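Local coordinates for protein probable acetyltransferase (Bacillus subtilis, PDB 1NSL) that is a putative N-acetyltransferase of the GNAT family that may acetylate the N-terminal amine of ribosomal proteins, at residues Ile11-Leu16 / Gly81-His86; Glu26-Asn31 / Asn44-Asp49; Lys37-Ala42 / Ala132-Val137; Ala95-Trp100 / Lys117-Ala122; Ile110-Cys115 / Glu147-Leu152. One frame throughout, in Å; residues are numbered along the deposited sequence.

Contact 1. Residues Ile11-Leu16 / Gly81-His86; sequences ITIRLL and GMISLH
Leu16 and selenomethionine Met82 meet at 3.8 Å on the sheet face under helix 48-65, Leu16 CD1 against Met82 SE, their side chains crossing at about a right angle. Both run beside their own backbone N: the first torsion of Met82 is -53°, and a bend at chi3 (-52°) turns the terminal methyl CE aside, so the selenium itself faces the leucine branch. The other touch is looser and lies on the opposite face of the sheet, where Ile13 CG2 and Ile83 CG2 come to 4.3 Å, branch against branch. Between these two touches the backbones stay well apart, the CA atoms of Ile13 and Ile83 being 8.1 Å from each other, because strand 69-75 runs between strands 11-15 and 78-89 and is hydrogen-bonded to both. The contact is therefore made by side chains reaching past a middle strand, on which Ile13 also rests through Ala71 and Leu73. Trp59 of helix 48-65 covers Leu16 and Met82, while helix 110-124 covers the isoleucines, Ile13 on Ala114 and Ile83 on Cys115 and Leu118. Phe3 of the second subunit also packs on Ile13. Within segment 11-16, Arg14 NH1 donates to Leu15 O at 3.2 Å, with the oxygen in the guanidinium plane, and the same nitrogen pairs with Asp20; Leu16 O accepts from Arg60. The meeting groups are methyls and a selenium that stands in for a methionine sulfur, and these apolar touches on both faces bridge strand 78-89 to strand 11-15 and Leu16 across strand 69-75.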
# COMPACT_ATOMS: atom_id res chain seq x y z
N ILE C 11 -26.07 3.03 -28.00
CA ILE C 11 -24.71 2.82 -27.56
C ILE C 11 -24.38 3.61 -26.33
O ILE C 11 -24.52 4.85 -26.34
CB ILE C 11 -23.75 3.27 -28.65
CG1 ILE C 11 -23.78 2.30 -29.83
CG2 ILE C 11 -22.36 3.31 -28.14
CD1 ILE C 11 -23.03 2.85 -31.03
N THR C 12 -23.95 2.91 -25.27
CA THR C 12 -23.53 3.63 -24.09
C THR C 12 -22.14 3.20 -23.63
O THR C 12 -21.74 2.06 -23.87
CB THR C 12 -24.57 3.54 -22.97
OG1 THR C 12 -24.89 2.17 -22.70
CG2 THR C 12 -25.91 4.08 -23.44
N ILE C 13 -21.40 4.14 -23.03
CA ILE C 13 -20.04 3.89 -22.57
C ILE C 13 -20.03 3.96 -21.07
O ILE C 13 -20.62 4.88 -20.50
CB ILE C 13 -19.08 4.95 -23.12
CG1 ILE C 13 -19.11 4.95 -24.64
CG2 ILE C 13 -17.70 4.69 -22.65
CD1 ILE C 13 -18.08 5.84 -25.28
N ARG C 14 -19.38 3.02 -20.37
CA ARG C 14 -19.32 3.16 -18.90
C ARG C 14 -18.12 2.49 -18.28
O ARG C 14 -17.50 1.65 -18.89
CB ARG C 14 -20.58 2.64 -18.27
CG ARG C 14 -20.60 1.19 -18.02
CD ARG C 14 -21.89 0.77 -17.36
NE ARG C 14 -22.29 -0.63 -17.54
CZ ARG C 14 -21.57 -1.69 -17.20
NH1 ARG C 14 -20.36 -1.56 -16.67
NH2 ARG C 14 -22.06 -2.90 -17.38
N LEU C 15 -17.72 2.93 -17.10
CA LEU C 15 -16.59 2.28 -16.46
C LEU C 15 -17.10 0.93 -16.23
O LEU C 15 -18.28 0.78 -16.06
CB LEU C 15 -16.27 2.87 -15.11
CG LEU C 15 -15.14 3.90 -14.96
CD1 LEU C 15 -15.11 4.34 -13.45
CD2 LEU C 15 -13.81 3.33 -15.31
N LEU C 16 -16.24 -0.08 -16.28
CA LEU C 16 -16.72 -1.43 -16.00
C LEU C 16 -16.78 -1.56 -14.48
O LEU C 16 -16.19 -0.77 -13.78
CB LEU C 16 -15.76 -2.46 -16.57
CG LEU C 16 -15.68 -2.49 -18.07
CD1 LEU C 16 -14.24 -2.82 -18.60
CD2 LEU C 16 -16.68 -3.48 -18.57
N GLY C 81 -18.10 -4.97 -25.98
CA GLY C 81 -16.69 -4.62 -26.15
C GLY C 81 -16.16 -3.62 -25.13
O GLY C 81 -16.80 -3.41 -24.09
N MSE C 82 -15.02 -3.00 -25.44
CA MSE C 82 -14.32 -2.05 -24.55
C MSE C 82 -13.68 -0.95 -25.38
O MSE C 82 -13.22 -1.19 -26.50
CB MSE C 82 -13.16 -2.76 -23.80
CG MSE C 82 -13.51 -3.98 -23.05
SE MSE C 82 -12.30 -4.21 -21.57
CE MSE C 82 -10.65 -4.10 -22.38
N ILE C 83 -13.62 0.26 -24.83
CA ILE C 83 -12.88 1.33 -25.50
C ILE C 83 -11.98 1.84 -24.49
O ILE C 83 -12.22 1.62 -23.30
CB ILE C 83 -13.73 2.46 -25.95
CG1 ILE C 83 -12.87 3.49 -26.63
CG2 ILE C 83 -14.35 3.15 -24.80
CD1 ILE C 83 -13.79 4.41 -27.50
N SER C 84 -10.96 2.54 -24.92
CA SER C 84 -9.92 2.84 -23.99
C SER C 84 -9.04 3.99 -24.41
O SER C 84 -8.75 4.18 -25.61
CB SER C 84 -9.07 1.63 -23.89
OG SER C 84 -7.78 1.98 -23.42
N LEU C 85 -8.64 4.76 -23.41
CA LEU C 85 -7.77 5.90 -23.66
C LEU C 85 -6.66 5.66 -22.70
O LEU C 85 -6.92 5.65 -21.51
CB LEU C 85 -8.47 7.19 -23.31
CG LEU C 85 -7.53 8.38 -23.29
CD1 LEU C 85 -7.40 8.86 -24.63
CD2 LEU C 85 -8.12 9.48 -22.45
N HIS C 86 -5.45 5.48 -23.20
CA HIS C 86 -4.30 5.11 -22.39
C HIS C 86 -3.06 5.83 -22.87
O HIS C 86 -3.16 6.59 -23.77
CB HIS C 86 -4.11 3.60 -22.43
CG HIS C 86 -4.05 3.04 -23.81
ND1 HIS C 86 -2.87 2.85 -24.49
CD2 HIS C 86 -5.03 2.66 -24.66
CE1 HIS C 86 -3.12 2.36 -25.69
NE2 HIS C 86 -4.43 2.27 -25.83

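Contact 2. Residues Glu26-Asn31 / Asn44-Asp49; sequences ELIIQN and NPSSAD
Ile28 presents its CG2 branch to the hydroxyl of Ser46, CG2 to OG 3.3 Å, and the CB behind it lies 3.6 Å from the same oxygen. This branch stands opposite the backbone N of Ile28, while CG1 takes the position beside that N (chi1 -81°) and carries CD1 to the ring of Phe40. The two arms of one isoleucine thus serve different neighbours. Ile29, one step along helix 21-30, brings its CG1 to 3.9 Å from Ser46 OG, so two beta-branched side chains touch the serine oxygen from directions about a right angle apart. The backbones are closest here too, with 6.8 Å between the CA atoms of Ile28 and Ser46. Tyr51 of helix 48-65 touches both Ile28 and Ser46 and links the serine to the helix that follows. Ser47 is the N-cap of that helix, its OG hydrogen-bonded to Thr50 N. In GNAT proteins the two helices joined by this loop commonly border the acceptor site, and the arrangement here is consistent with that. What the helix offers Ser46 is hydrocarbon alone, so the fit rests on shape and van der Waals contact and not on polar pairing.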
# COMPACT_ATOMS: atom_id res chain seq x y z
N GLU C 26 -16.27 -14.07 -20.56
CA GLU C 26 -16.85 -14.95 -21.55
C GLU C 26 -16.68 -14.33 -22.93
O GLU C 26 -16.29 -15.00 -23.89
CB GLU C 26 -18.31 -15.19 -21.22
CG GLU C 26 -19.15 -15.92 -22.24
CD GLU C 26 -20.55 -16.12 -21.69
OE1 GLU C 26 -20.89 -15.39 -20.71
OE2 GLU C 26 -21.28 -17.01 -22.18
N LEU C 27 -16.93 -13.04 -23.01
CA LEU C 27 -16.74 -12.33 -24.27
C LEU C 27 -15.27 -12.45 -24.69
O LEU C 27 -14.93 -12.40 -25.86
CB LEU C 27 -17.08 -10.87 -24.06
CG LEU C 27 -18.07 -10.11 -24.89
CD1 LEU C 27 -19.20 -10.94 -25.35
CD2 LEU C 27 -18.60 -9.10 -23.92
N ILE C 28 -14.38 -12.62 -23.74
CA ILE C 28 -13.01 -12.64 -24.15
C ILE C 28 -12.58 -14.00 -24.64
O ILE C 28 -11.72 -14.09 -25.50
CB ILE C 28 -12.09 -12.13 -23.06
CG1 ILE C 28 -12.11 -10.59 -23.07
CG2 ILE C 28 -10.70 -12.60 -23.30
CD1 ILE C 28 -11.37 -9.97 -21.94
N ILE C 29 -13.19 -15.05 -24.11
CA ILE C 29 -12.78 -16.39 -24.47
C ILE C 29 -13.39 -16.63 -25.80
O ILE C 29 -12.91 -17.42 -26.62
CB ILE C 29 -13.34 -17.45 -23.48
CG1 ILE C 29 -12.98 -17.09 -22.04
CG2 ILE C 29 -12.80 -18.82 -23.78
CD1 ILE C 29 -13.86 -17.73 -20.98
N GLN C 30 -14.51 -15.95 -25.99
CA GLN C 30 -15.32 -16.14 -27.17
C GLN C 30 -14.56 -15.61 -28.36
O GLN C 30 -14.51 -16.22 -29.41
CB GLN C 30 -16.63 -15.42 -27.01
CG GLN C 30 -17.79 -16.22 -27.41
CD GLN C 30 -18.94 -16.04 -26.46
OE1 GLN C 30 -19.66 -15.04 -26.51
NE2 GLN C 30 -19.12 -17.02 -25.58
N ASN C 31 -13.92 -14.47 -28.20
CA ASN C 31 -13.06 -13.99 -29.25
C ASN C 31 -11.72 -14.25 -28.68
O ASN C 31 -11.62 -15.02 -27.74
CB ASN C 31 -13.29 -12.55 -29.45
CG ASN C 31 -14.74 -12.22 -29.35
OD1 ASN C 31 -15.37 -11.91 -30.37
ND2 ASN C 31 -15.29 -12.27 -28.15
N ASN C 44 -2.52 -15.17 -21.58
CA ASN C 44 -3.07 -16.17 -20.68
C ASN C 44 -4.32 -15.39 -20.30
O ASN C 44 -4.32 -14.58 -19.35
CB ASN C 44 -2.17 -16.42 -19.47
N PRO C 45 -5.38 -15.71 -21.03
CA PRO C 45 -6.61 -14.92 -21.05
C PRO C 45 -7.31 -14.90 -19.73
O PRO C 45 -6.77 -15.25 -18.69
CB PRO C 45 -7.48 -15.62 -22.10
CG PRO C 45 -6.60 -16.69 -22.71
CD PRO C 45 -5.52 -16.99 -21.74
N SER C 46 -8.56 -14.50 -19.79
CA SER C 46 -9.36 -14.29 -18.61
C SER C 46 -9.55 -15.41 -17.63
O SER C 46 -9.01 -16.53 -17.78
CB SER C 46 -10.72 -13.89 -19.12
OG SER C 46 -10.81 -14.29 -20.48
N SER C 47 -10.38 -15.09 -16.66
CA SER C 47 -10.72 -15.91 -15.52
C SER C 47 -11.62 -14.97 -14.78
O SER C 47 -11.16 -14.00 -14.25
CB SER C 47 -9.50 -16.15 -14.67
OG SER C 47 -9.87 -16.15 -13.31
N ALA C 48 -12.91 -15.22 -14.78
CA ALA C 48 -13.87 -14.29 -14.16
C ALA C 48 -13.46 -13.80 -12.76
O ALA C 48 -13.84 -12.71 -12.38
CB ALA C 48 -15.28 -14.88 -14.13
N ASP C 49 -12.73 -14.61 -11.99
CA ASP C 49 -12.25 -14.15 -10.70
C ASP C 49 -11.19 -13.08 -10.85
O ASP C 49 -11.24 -12.06 -10.22
CB ASP C 49 -11.69 -15.32 -9.92
CG ASP C 49 -12.77 -16.11 -9.24
OD1 ASP C 49 -12.58 -16.46 -8.07
OD2 ASP C 49 -13.86 -16.41 -9.79

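Contact 3. Residues Lys37-Ala42 / Ala132-Val137; sequences KWLFFA and AICAAV
Leu39 drives its CD1 methyl against strand 130-136, meeting Cys134 O at 3.3 Å and Ala135 CA at 3.7 Å. The side chain starts from a residue in the left-handed backbone region (phi 58°), where the loop turns and CB points at the strand. CB and CG act as the stem, CG lying beside the backbone N (chi1 -47°), and only at the tip does the chain arrive: CD1 also packs on Cys134 SG, 3.7 Å away. This methyl therefore sits across the backbone of the strand, with the sulfur at one side of it. Leu170 of the neighbouring strand 166-176 touches both Leu39 and Cys134 and completes the apolar patch. Nearer the end of the strand, Ala136 CB rests on Lys37, 3.4 Å from Lys37 O and 4.3 Å from Lys37 CB, while the lysine chain leads away toward solvent. Asn139 ND2 satisfies Lys37 O. In the GNAT fold strand 130-136 and its parallel neighbour 94-101 characteristically splay apart, and the cleft between them usually takes acetyl-CoA; the loop 37-42 lies against the end of the strand on which that opening depends, with Trp38 reaching Tyr99 and Ser142. The strand's backbone bonds go to strands 94-101 and 166-176, Ala132 with Ala95 and Ile97, Ala135 with Val171, so the loop meets it through van der Waals contact, methyls of both segments against backbone atoms and a sulfur.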
# COMPACT_ATOMS: atom_id res chain seq x y z
N LYS C 37 -4.73 -8.85 -33.31
CA LYS C 37 -4.74 -7.85 -34.38
C LYS C 37 -5.32 -6.58 -33.78
O LYS C 37 -5.13 -5.45 -34.29
CB LYS C 37 -5.65 -8.30 -35.53
CG LYS C 37 -5.08 -9.42 -36.36
CD LYS C 37 -5.80 -9.68 -37.72
CE LYS C 37 -5.13 -10.89 -38.43
NZ LYS C 37 -5.68 -11.36 -39.77
N TRP C 38 -6.01 -6.77 -32.66
CA TRP C 38 -6.73 -5.70 -32.02
C TRP C 38 -5.94 -5.04 -30.88
O TRP C 38 -6.42 -4.10 -30.17
CB TRP C 38 -8.07 -6.24 -31.56
CG TRP C 38 -8.87 -6.53 -32.71
CD1 TRP C 38 -8.84 -7.66 -33.45
CD2 TRP C 38 -9.78 -5.66 -33.34
NE1 TRP C 38 -9.71 -7.54 -34.51
CE2 TRP C 38 -10.30 -6.31 -34.46
CE3 TRP C 38 -10.21 -4.36 -33.07
CZ2 TRP C 38 -11.23 -5.74 -35.30
CZ3 TRP C 38 -11.13 -3.78 -33.90
CH2 TRP C 38 -11.65 -4.48 -35.00
N LEU C 39 -4.72 -5.51 -30.70
CA LEU C 39 -3.90 -4.94 -29.66
C LEU C 39 -4.49 -5.01 -28.27
O LEU C 39 -4.35 -4.06 -27.53
CB LEU C 39 -3.66 -3.47 -29.94
CG LEU C 39 -3.26 -3.27 -31.37
CD1 LEU C 39 -3.11 -1.79 -31.59
CD2 LEU C 39 -1.97 -4.01 -31.60
N PHE C 40 -5.18 -6.09 -27.90
CA PHE C 40 -5.55 -6.29 -26.50
C PHE C 40 -5.37 -7.75 -26.18
O PHE C 40 -6.27 -8.55 -26.41
CB PHE C 40 -6.98 -5.85 -26.20
CG PHE C 40 -7.55 -6.44 -24.95
CD1 PHE C 40 -8.05 -5.61 -23.93
CD2 PHE C 40 -7.63 -7.82 -24.79
CE1 PHE C 40 -8.60 -6.16 -22.72
CE2 PHE C 40 -8.19 -8.38 -23.64
CZ PHE C 40 -8.68 -7.53 -22.59
N PHE C 41 -4.20 -8.09 -25.66
CA PHE C 41 -3.90 -9.50 -25.42
C PHE C 41 -3.95 -9.92 -23.95
O PHE C 41 -3.22 -9.36 -23.12
CB PHE C 41 -2.52 -9.83 -26.00
N ALA C 42 -4.81 -10.87 -23.58
CA ALA C 42 -4.61 -11.44 -22.24
C ALA C 42 -3.38 -12.37 -22.34
O ALA C 42 -2.54 -12.37 -21.43
CB ALA C 42 -5.85 -12.15 -21.69
N ALA C 132 -3.85 9.58 -30.58
CA ALA C 132 -3.48 8.65 -31.65
C ALA C 132 -4.22 7.36 -31.57
O ALA C 132 -4.81 7.03 -30.53
CB ALA C 132 -2.00 8.39 -31.66
N ILE C 133 -4.21 6.62 -32.67
CA ILE C 133 -4.76 5.29 -32.66
C ILE C 133 -3.81 4.41 -33.44
O ILE C 133 -3.31 4.77 -34.50
CB ILE C 133 -6.09 5.25 -33.37
CG1 ILE C 133 -7.24 5.74 -32.49
CG2 ILE C 133 -6.40 3.84 -33.87
CD1 ILE C 133 -8.55 5.98 -33.34
N CYS C 134 -3.53 3.21 -32.94
CA CYS C 134 -2.69 2.39 -33.75
C CYS C 134 -3.32 1.03 -34.00
O CYS C 134 -4.32 0.68 -33.40
CB CYS C 134 -1.29 2.38 -33.19
SG CYS C 134 -1.05 1.23 -31.94
N ALA C 135 -2.79 0.27 -34.94
CA ALA C 135 -3.46 -0.98 -35.22
C ALA C 135 -2.60 -1.85 -36.07
O ALA C 135 -1.65 -1.38 -36.72
CB ALA C 135 -4.74 -0.73 -35.94
N ALA C 136 -2.96 -3.12 -36.11
CA ALA C 136 -2.18 -4.05 -36.87
C ALA C 136 -2.38 -3.75 -38.29
O ALA C 136 -3.49 -3.59 -38.75
CB ALA C 136 -2.60 -5.44 -36.57
N VAL C 137 -1.27 -3.67 -39.00
CA VAL C 137 -1.20 -3.30 -40.43
C VAL C 137 -2.23 -3.91 -41.32
O VAL C 137 -2.74 -3.26 -42.28
CB VAL C 137 0.19 -3.67 -41.01
CG1 VAL C 137 0.06 -4.23 -42.34
CG2 VAL C 137 1.00 -2.45 -41.14

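Contact 4. Residues Ala95-Trp100 / Lys117-Ala122; sequences AEIGYW and KLITYA
Ile97 and Leu118 reach toward each other tip to tip from strand and helix, with Ile97 CD1 3.7 Å from Leu118 CG. The same methyl lies 3.9 Å from Ile119 CG1, the two isoleucine side chains crossing at about a right angle, so CD1 is wedged between two successive helix residues. Leu118 CD2 adds a flank, 4.0 Å from Ile97 CG1. Torsions explain the reach: Leu118 sends CG opposite its backbone N (chi1 -170°), while Ile97 keeps CG1 beside its own. Away from this knot the contact slackens. Ala95 and Ala122 both point across, yet their methyls are too short to meet, and they rest instead on Leu85 and Val131 respectively. Lys117 is exposed to solvent; Leu118 and Tyr121, both buried, are also packed by Met2 of the second subunit. The pairing belongs to the beta-alpha-beta unit formed by strand 94-101, helix 110-124 and strand 130-136, the central unit of the GNAT fold, in which the helix covers the two parallel strands. All the touching atoms are buried carbons, so this contact probably contributes through the hydrophobic effect and close packing.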
# COMPACT_ATOMS: atom_id res chain seq x y z
N ALA C 95 -2.40 11.37 -26.12
CA ALA C 95 -2.81 10.08 -25.53
C ALA C 95 -3.11 9.10 -26.65
O ALA C 95 -3.16 9.52 -27.79
CB ALA C 95 -4.05 10.32 -24.69
N GLU C 96 -3.31 7.83 -26.38
CA GLU C 96 -3.82 6.94 -27.43
C GLU C 96 -5.19 6.27 -27.19
O GLU C 96 -5.64 6.17 -26.04
CB GLU C 96 -2.82 5.88 -27.70
CG GLU C 96 -1.45 6.47 -27.62
CD GLU C 96 -0.41 5.40 -27.74
OE1 GLU C 96 -0.81 4.26 -28.10
OE2 GLU C 96 0.76 5.71 -27.47
N ILE C 97 -5.88 5.86 -28.27
CA ILE C 97 -7.16 5.14 -28.16
C ILE C 97 -7.11 3.67 -28.61
O ILE C 97 -6.43 3.33 -29.55
CB ILE C 97 -8.26 5.93 -28.87
CG1 ILE C 97 -8.57 7.18 -28.03
CG2 ILE C 97 -9.55 5.08 -29.13
CD1 ILE C 97 -9.59 8.08 -28.67
N GLY C 98 -7.79 2.80 -27.88
CA GLY C 98 -7.86 1.39 -28.25
C GLY C 98 -9.30 0.98 -28.09
O GLY C 98 -10.08 1.72 -27.53
N TYR C 99 -9.67 -0.18 -28.59
CA TYR C 99 -11.05 -0.58 -28.54
C TYR C 99 -11.07 -1.93 -29.15
O TYR C 99 -10.21 -2.22 -29.91
CB TYR C 99 -11.86 0.36 -29.42
CG TYR C 99 -11.19 0.67 -30.76
CD1 TYR C 99 -11.04 -0.31 -31.72
CD2 TYR C 99 -10.73 1.94 -31.05
CE1 TYR C 99 -10.44 -0.05 -32.89
CE2 TYR C 99 -10.12 2.22 -32.26
CZ TYR C 99 -9.97 1.21 -33.17
OH TYR C 99 -9.37 1.42 -34.39
N TRP C 100 -12.02 -2.77 -28.79
CA TRP C 100 -12.21 -4.05 -29.47
C TRP C 100 -13.65 -4.35 -29.36
O TRP C 100 -14.32 -3.82 -28.46
CB TRP C 100 -11.45 -5.19 -28.84
CG TRP C 100 -11.70 -5.49 -27.41
CD1 TRP C 100 -10.98 -5.02 -26.37
CD2 TRP C 100 -12.64 -6.40 -26.86
NE1 TRP C 100 -11.43 -5.55 -25.20
CE2 TRP C 100 -12.46 -6.41 -25.47
CE3 TRP C 100 -13.64 -7.22 -27.39
CZ2 TRP C 100 -13.23 -7.19 -24.61
CZ3 TRP C 100 -14.41 -8.00 -26.54
CH2 TRP C 100 -14.19 -7.98 -25.16
N LYS C 117 -17.25 10.23 -29.25
CA LYS C 117 -17.47 10.78 -27.93
C LYS C 117 -16.13 10.92 -27.19
O LYS C 117 -15.88 11.96 -26.56
CB LYS C 117 -18.43 9.96 -27.08
CG LYS C 117 -19.90 10.19 -27.36
CD LYS C 117 -20.38 11.65 -27.22
CE LYS C 117 -21.77 11.74 -27.86
NZ LYS C 117 -22.14 12.97 -28.61
N LEU C 118 -15.28 9.88 -27.30
CA LEU C 118 -14.02 9.81 -26.55
C LEU C 118 -13.08 10.93 -26.92
O LEU C 118 -12.41 11.51 -26.09
CB LEU C 118 -13.33 8.49 -26.80
CG LEU C 118 -12.12 8.18 -25.91
CD1 LEU C 118 -12.35 8.73 -24.54
CD2 LEU C 118 -11.81 6.63 -25.78
N ILE C 119 -13.07 11.24 -28.21
CA ILE C 119 -12.20 12.24 -28.71
C ILE C 119 -12.70 13.55 -28.17
O ILE C 119 -11.96 14.26 -27.45
CB ILE C 119 -12.23 12.17 -30.22
CG1 ILE C 119 -11.50 10.88 -30.58
CG2 ILE C 119 -11.60 13.46 -30.86
CD1 ILE C 119 -11.54 10.51 -32.00
N THR C 120 -13.97 13.85 -28.44
CA THR C 120 -14.52 15.08 -27.93
C THR C 120 -13.97 15.36 -26.51
O THR C 120 -13.42 16.41 -26.23
CB THR C 120 -16.08 15.01 -27.91
OG1 THR C 120 -16.62 14.98 -29.25
CG2 THR C 120 -16.66 16.30 -27.27
N TYR C 121 -14.12 14.38 -25.64
CA TYR C 121 -13.68 14.46 -24.29
C TYR C 121 -12.21 14.70 -24.25
O TYR C 121 -11.71 15.48 -23.46
CB TYR C 121 -13.98 13.15 -23.58
CG TYR C 121 -13.34 13.03 -22.23
CD1 TYR C 121 -13.89 13.68 -21.13
CD2 TYR C 121 -12.19 12.25 -22.05
CE1 TYR C 121 -13.31 13.56 -19.87
CE2 TYR C 121 -11.60 12.14 -20.79
CZ TYR C 121 -12.16 12.79 -19.70
OH TYR C 121 -11.58 12.67 -18.44
N ALA C 122 -11.49 14.02 -25.11
CA ALA C 122 -10.06 14.15 -25.04
C ALA C 122 -9.70 15.57 -25.34
O ALA C 122 -8.93 16.17 -24.61
CB ALA C 122 -9.46 13.28 -25.97

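Contact 5. Residues Ile110-Cys115 / Glu147-Leu152; sequences IITAAC and ERIGFL
Cys115, whose CB packs on Ile149 CD1 at 3.9 Å, is fixed in its helix by the bond from Cys115 N to Ile111 O, 2.7 Å long. One turn earlier Thr112 carries most of the contact. With OG1 beside the backbone N (chi1 -67°), CG2 is the branch opposite that N; it lies over one face of the Arg148 guanidinium and close to the carbon before it, CG2 to CD 3.3 Å. Threonine and arginine cross at about a right angle; bends at chi2 and chi3 bring the arginine over the threonine instead of straight outward. The same methyl touches Ile149 CG1 at 3.9 Å, so it fills the notch between two neighbouring residues of the second helix. Helices 110-124 and 140-149 lie on one face of the GNAT sheet, and this contact joins the start of the former, the helix that in this family follows the pyrophosphate-binding loop, to the end of the latter. Val145 extends the seam by touching Thr112 and Cys115. A glycine in place of Thr112 would probably open a gap beside Ile149 and leave one face of the Arg148 guanidinium without its methyl, giving that side chain more freedom to turn. Gly150 is the first residue to leave helical backbone angles, its positive phi (88°) jamming any CB against the preceding carbonyl. Phe151 follows, meeting Ile149 CG2 at its ring edge, in plane, and packs on Pro146 and Ile119.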
# COMPACT_ATOMS: atom_id res chain seq x y z
N ILE C 110 -20.29 0.67 -33.96
CA ILE C 110 -20.19 0.99 -32.55
C ILE C 110 -18.87 1.72 -32.29
O ILE C 110 -18.84 2.79 -31.66
CB ILE C 110 -20.22 -0.22 -31.64
CG1 ILE C 110 -21.34 -1.23 -32.03
CG2 ILE C 110 -20.40 0.25 -30.23
CD1 ILE C 110 -22.75 -0.94 -31.49
N ILE C 111 -17.77 1.19 -32.79
CA ILE C 111 -16.48 1.78 -32.44
C ILE C 111 -16.33 3.24 -32.85
O ILE C 111 -16.00 4.12 -32.01
CB ILE C 111 -15.36 0.91 -32.94
CG1 ILE C 111 -15.56 -0.45 -32.28
CG2 ILE C 111 -14.06 1.55 -32.63
CD1 ILE C 111 -14.68 -1.64 -32.68
N THR C 112 -16.62 3.51 -34.13
CA THR C 112 -16.49 4.88 -34.63
C THR C 112 -17.26 5.81 -33.72
O THR C 112 -16.68 6.65 -33.02
CB THR C 112 -17.01 4.96 -36.02
OG1 THR C 112 -16.14 4.21 -36.86
CG2 THR C 112 -16.89 6.41 -36.58
N ALA C 113 -18.57 5.61 -33.67
CA ALA C 113 -19.44 6.41 -32.83
C ALA C 113 -18.88 6.62 -31.42
O ALA C 113 -18.91 7.73 -30.93
CB ALA C 113 -20.78 5.80 -32.78
N ALA C 114 -18.42 5.55 -30.76
CA ALA C 114 -17.84 5.67 -29.46
C ALA C 114 -16.50 6.45 -29.43
O ALA C 114 -16.28 7.21 -28.50
CB ALA C 114 -17.67 4.26 -28.82
N CYS C 115 -15.62 6.24 -30.42
CA CYS C 115 -14.35 7.02 -30.48
C CYS C 115 -14.67 8.53 -30.56
O CYS C 115 -14.03 9.32 -29.90
CB CYS C 115 -13.41 6.58 -31.63
SG CYS C 115 -12.82 4.87 -31.40
N GLU C 147 -9.33 6.29 -40.09
CA GLU C 147 -9.43 6.89 -41.40
C GLU C 147 -10.80 7.49 -41.69
O GLU C 147 -10.89 8.43 -42.44
CB GLU C 147 -9.07 5.88 -42.50
CG GLU C 147 -7.63 5.38 -42.52
CD GLU C 147 -7.40 4.16 -43.44
OE1 GLU C 147 -6.65 4.24 -44.43
OE2 GLU C 147 -7.97 3.08 -43.19
N ARG C 148 -11.84 6.93 -41.06
CA ARG C 148 -13.23 7.35 -41.21
C ARG C 148 -13.34 8.63 -40.37
O ARG C 148 -13.88 9.60 -40.83
CB ARG C 148 -14.20 6.22 -40.72
CG ARG C 148 -15.67 6.33 -41.04
CD ARG C 148 -16.57 6.36 -39.82
NE ARG C 148 -17.67 5.37 -39.74
CZ ARG C 148 -18.96 5.65 -39.84
NH1 ARG C 148 -19.37 6.86 -40.10
NH2 ARG C 148 -19.86 4.71 -39.71
N ILE C 149 -12.80 8.69 -39.18
CA ILE C 149 -12.91 9.96 -38.48
C ILE C 149 -11.91 11.07 -39.00
O ILE C 149 -11.94 12.23 -38.56
CB ILE C 149 -12.72 9.72 -36.99
CG1 ILE C 149 -13.88 8.93 -36.41
CG2 ILE C 149 -12.55 11.03 -36.19
CD1 ILE C 149 -13.43 8.21 -35.17
N GLY C 150 -11.02 10.73 -39.93
CA GLY C 150 -10.06 11.71 -40.36
C GLY C 150 -8.71 11.92 -39.66
O GLY C 150 -8.13 13.03 -39.75
N PHE C 151 -8.19 10.90 -38.98
CA PHE C 151 -6.81 10.93 -38.46
C PHE C 151 -5.87 10.87 -39.69
O PHE C 151 -6.32 10.61 -40.80
CB PHE C 151 -6.52 9.66 -37.62
CG PHE C 151 -7.17 9.62 -36.23
CD1 PHE C 151 -8.51 9.90 -36.04
CD2 PHE C 151 -6.43 9.32 -35.14
CE1 PHE C 151 -9.08 9.90 -34.78
CE2 PHE C 151 -7.00 9.27 -33.86
CZ PHE C 151 -8.33 9.54 -33.69
N LEU C 152 -4.58 11.07 -39.52
CA LEU C 152 -3.64 10.91 -40.61
C LEU C 152 -2.64 9.83 -40.19
O LEU C 152 -2.24 9.77 -39.03
CB LEU C 152 -2.90 12.22 -40.89
CG LEU C 152 -3.65 13.52 -41.35
CD1 LEU C 152 -2.75 14.81 -41.42
CD2 LEU C 152 -4.39 13.38 -42.70

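Contacts 1, 3 and 4 share the central mixed sheet: strands 78-89, 94-101 and 130-136 lie side by side, and contacts 1 and 4 are about 9 Å apart between centres. Contacts 4 and 5, also about 9 Å apart, both use helix 110-124. Contact 2 is farthest out, its centre about 26 Å from that of contact 5 across the chain's centre, yet Ile28 reaches Phe40 of contact 3 and Trp100 of contact 4. Along the chain contact 2 lies within the span of contact 1 and contact 4 within that of contact 3, while contacts 3 and 5 interleave. Early and late segments are thus woven into one GNAT domain.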